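Local coordinates for general secretion pathway protein C (Vibrio cholerae, PDB 2I6V) that serves in the type II secretion system that exports proteins and is probably required for secretion of cholera toxin through the outer membrane, at residues A[44-49]-A[55-60]. Numbering follows the deposited sequence.
Sequences VALNGL and NVMNTL
The backbone N of L46 donates to O of L49 at 2.8 Å, and the return bond from L49 N to L46 O closes a two-residue hairpin. Its type I' turn, with N47 and G48 at the corners, joins strands 42-46 and 49-50 in this PDZ domain. Against this hairpin lies helix 54-62, which follows a few residues later. No hydrogen bond spans the interface: the contact is mostly apolar, and the two segments bury 258 Å² between them, both sides summed. L60 is the central wedge. With its CG anti to the backbone N (chi1 -173°), it reaches out from the helix, and its two methyls divide the turn between them. CD2 rests 4.0 Å from L46 O and 4.1 Å from L46 CG, while L49 CD1 reaches the same L60 CD2 at 4.2 Å. The other methyl, L60 CD1, packs against the amide of N47, 3.9 Å from ND2. At the other end of that amide N47 OD1 accepts from the backbone N of S71 in strand 69-76, a bond that probably steadies the group against which L60 lies. One helical turn earlier, the side chains of V56 and L49 cross obliquely near the surface, with V56 CG1 4.1 Å from L49 CD2. M57 leaves the helix in another direction, yet its chain bends at chi2 (-62°) and chi3 (102°), turning the end back to the hairpin. Its sulfur sits by L46 in the buried part of the contact, where L51 touches both side chains and M70 also meets L46. The terminal methyl, M57 CE, stops 3.8 Å from L49 CB.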
loop_
_atom_site.group_PDB
_atom_site.type_symbol
_atom_site.label_atom_id
_atom_site.label_comp_id
_atom_site.label_asym_id
_atom_site.label_seq_id
_atom_site.Cartn_x
_atom_site.Cartn_y
_atom_site.Cartn_z
ATOM N N VAL A 44 -5.795 -0.662 -2.021
ATOM C CA VAL A 44 -7.082 -0.371 -1.393
ATOM C C VAL A 44 -7.121 -0.663 0.105
ATOM O O VAL A 44 -7.942 -0.096 0.835
ATOM C CB VAL A 44 -8.231 -1.096 -2.114
ATOM C CG1 VAL A 44 -8.307 -0.644 -3.571
ATOM C CG2 VAL A 44 -8.036 -2.604 -2.049
ATOM N N ALA A 45 -6.239 -1.536 0.575
ATOM C CA ALA A 45 -6.188 -1.816 2.008
ATOM C C ALA A 45 -4.771 -2.085 2.474
ATOM O O ALA A 45 -3.909 -2.485 1.687
ATOM C CB ALA A 45 -7.090 -2.996 2.348
ATOM N N LEU A 46 -4.548 -1.883 3.768
ATOM C CA LEU A 46 -3.269 -2.162 4.400
ATOM C C LEU A 46 -3.569 -2.948 5.671
ATOM O O LEU A 46 -4.322 -2.479 6.523
ATOM C CB LEU A 46 -2.567 -0.839 4.727
ATOM C CG LEU A 46 -1.119 -0.854 5.198
ATOM C CD1 LEU A 46 -0.262 -1.750 4.306
ATOM C CD2 LEU A 46 -0.578 0.584 5.205
ATOM N N ASN A 47 -3.010 -4.155 5.787
ATOM C CA ASN A 47 -3.381 -5.057 6.883
ATOM C C ASN A 47 -4.896 -5.259 7.028
ATOM O O ASN A 47 -5.409 -5.431 8.142
ATOM C CB ASN A 47 -2.795 -4.565 8.209
ATOM C CG ASN A 47 -1.286 -4.636 8.241
ATOM O OD1 ASN A 47 -0.651 -5.093 7.289
ATOM N ND2 ASN A 47 -0.699 -4.184 9.344
ATOM N N GLY A 48 -5.613 -5.226 5.908
ATOM C CA GLY A 48 -7.057 -5.465 5.910
ATOM C C GLY A 48 -7.882 -4.243 6.274
ATOM O O GLY A 48 -9.112 -4.288 6.295
ATOM N N LEU A 49 -7.197 -3.142 6.553
ATOM C CA LEU A 49 -7.838 -1.906 6.944
ATOM C C LEU A 49 -7.882 -0.961 5.742
ATOM O O LEU A 49 -6.986 -0.960 4.896
ATOM C CB LEU A 49 -7.078 -1.260 8.098
ATOM C CG LEU A 49 -7.075 -2.055 9.415
ATOM C CD1 LEU A 49 -5.880 -1.687 10.273
ATOM C CD2 LEU A 49 -8.384 -1.840 10.167
ATOM N N ASN A 55 -7.783 8.471 9.794
ATOM C CA ASN A 55 -7.538 8.324 11.229
ATOM C C ASN A 55 -7.119 6.905 11.591
ATOM O O ASN A 55 -6.237 6.699 12.425
ATOM C CB ASN A 55 -8.772 8.778 12.003
ATOM C CG ASN A 55 -9.130 10.202 11.675
ATOM O OD1 ASN A 55 -8.266 11.087 11.738
ATOM N ND2 ASN A 55 -10.375 10.435 11.278
ATOM N N VAL A 56 -7.746 5.931 10.935
ATOM C CA VAL A 56 -7.369 4.531 11.084
ATOM C C VAL A 56 -5.921 4.353 10.647
ATOM O O VAL A 56 -5.126 3.733 11.342
ATOM C CB VAL A 56 -8.290 3.628 10.267
ATOM C CG1 VAL A 56 -7.829 2.175 10.349
ATOM C CG2 VAL A 56 -9.737 3.759 10.774
ATOM N N MET A 57 -5.583 4.909 9.487
ATOM C CA MET A 57 -4.202 4.843 9.001
ATOM C C MET A 57 -3.207 5.506 9.964
ATOM O O MET A 57 -2.166 4.935 10.286
ATOM C CB MET A 57 -4.108 5.418 7.586
ATOM C CG MET A 57 -4.799 4.541 6.559
ATOM S SD MET A 57 -4.032 2.898 6.440
ATOM C CE MET A 57 -5.178 1.895 7.376
ATOM N N ASN A 58 -3.529 6.695 10.458
ATOM C CA ASN A 58 -2.681 7.328 11.463
ATOM C C ASN A 58 -2.382 6.399 12.642
ATOM O O ASN A 58 -1.234 6.247 13.065
ATOM C CB ASN A 58 -3.315 8.617 11.966
ATOM C CG ASN A 58 -2.409 9.365 12.909
ATOM O OD1 ASN A 58 -1.268 9.690 12.564
ATOM N ND2 ASN A 58 -2.899 9.633 14.111
ATOM N N THR A 59 -3.422 5.751 13.149
ATOM C CA THR A 59 -3.256 4.870 14.292
ATOM C C THR A 59 -2.357 3.693 13.926
ATOM O O THR A 59 -1.456 3.332 14.687
ATOM C CB THR A 59 -4.606 4.385 14.797
ATOM O OG1 THR A 59 -5.314 5.496 15.350
ATOM C CG2 THR A 59 -4.433 3.325 15.875
ATOM N N LEU A 60 -2.596 3.106 12.757
ATOM C CA LEU A 60 -1.769 1.984 12.302
ATOM C C LEU A 60 -0.301 2.408 12.191
ATOM O O LEU A 60 0.604 1.707 12.663
ATOM C CB LEU A 60 -2.279 1.437 10.969
ATOM C CG LEU A 60 -1.628 0.166 10.425
ATOM C CD1 LEU A 60 -1.822 -1.010 11.387
ATOM C CD2 LEU A 60 -2.209 -0.159 9.061
#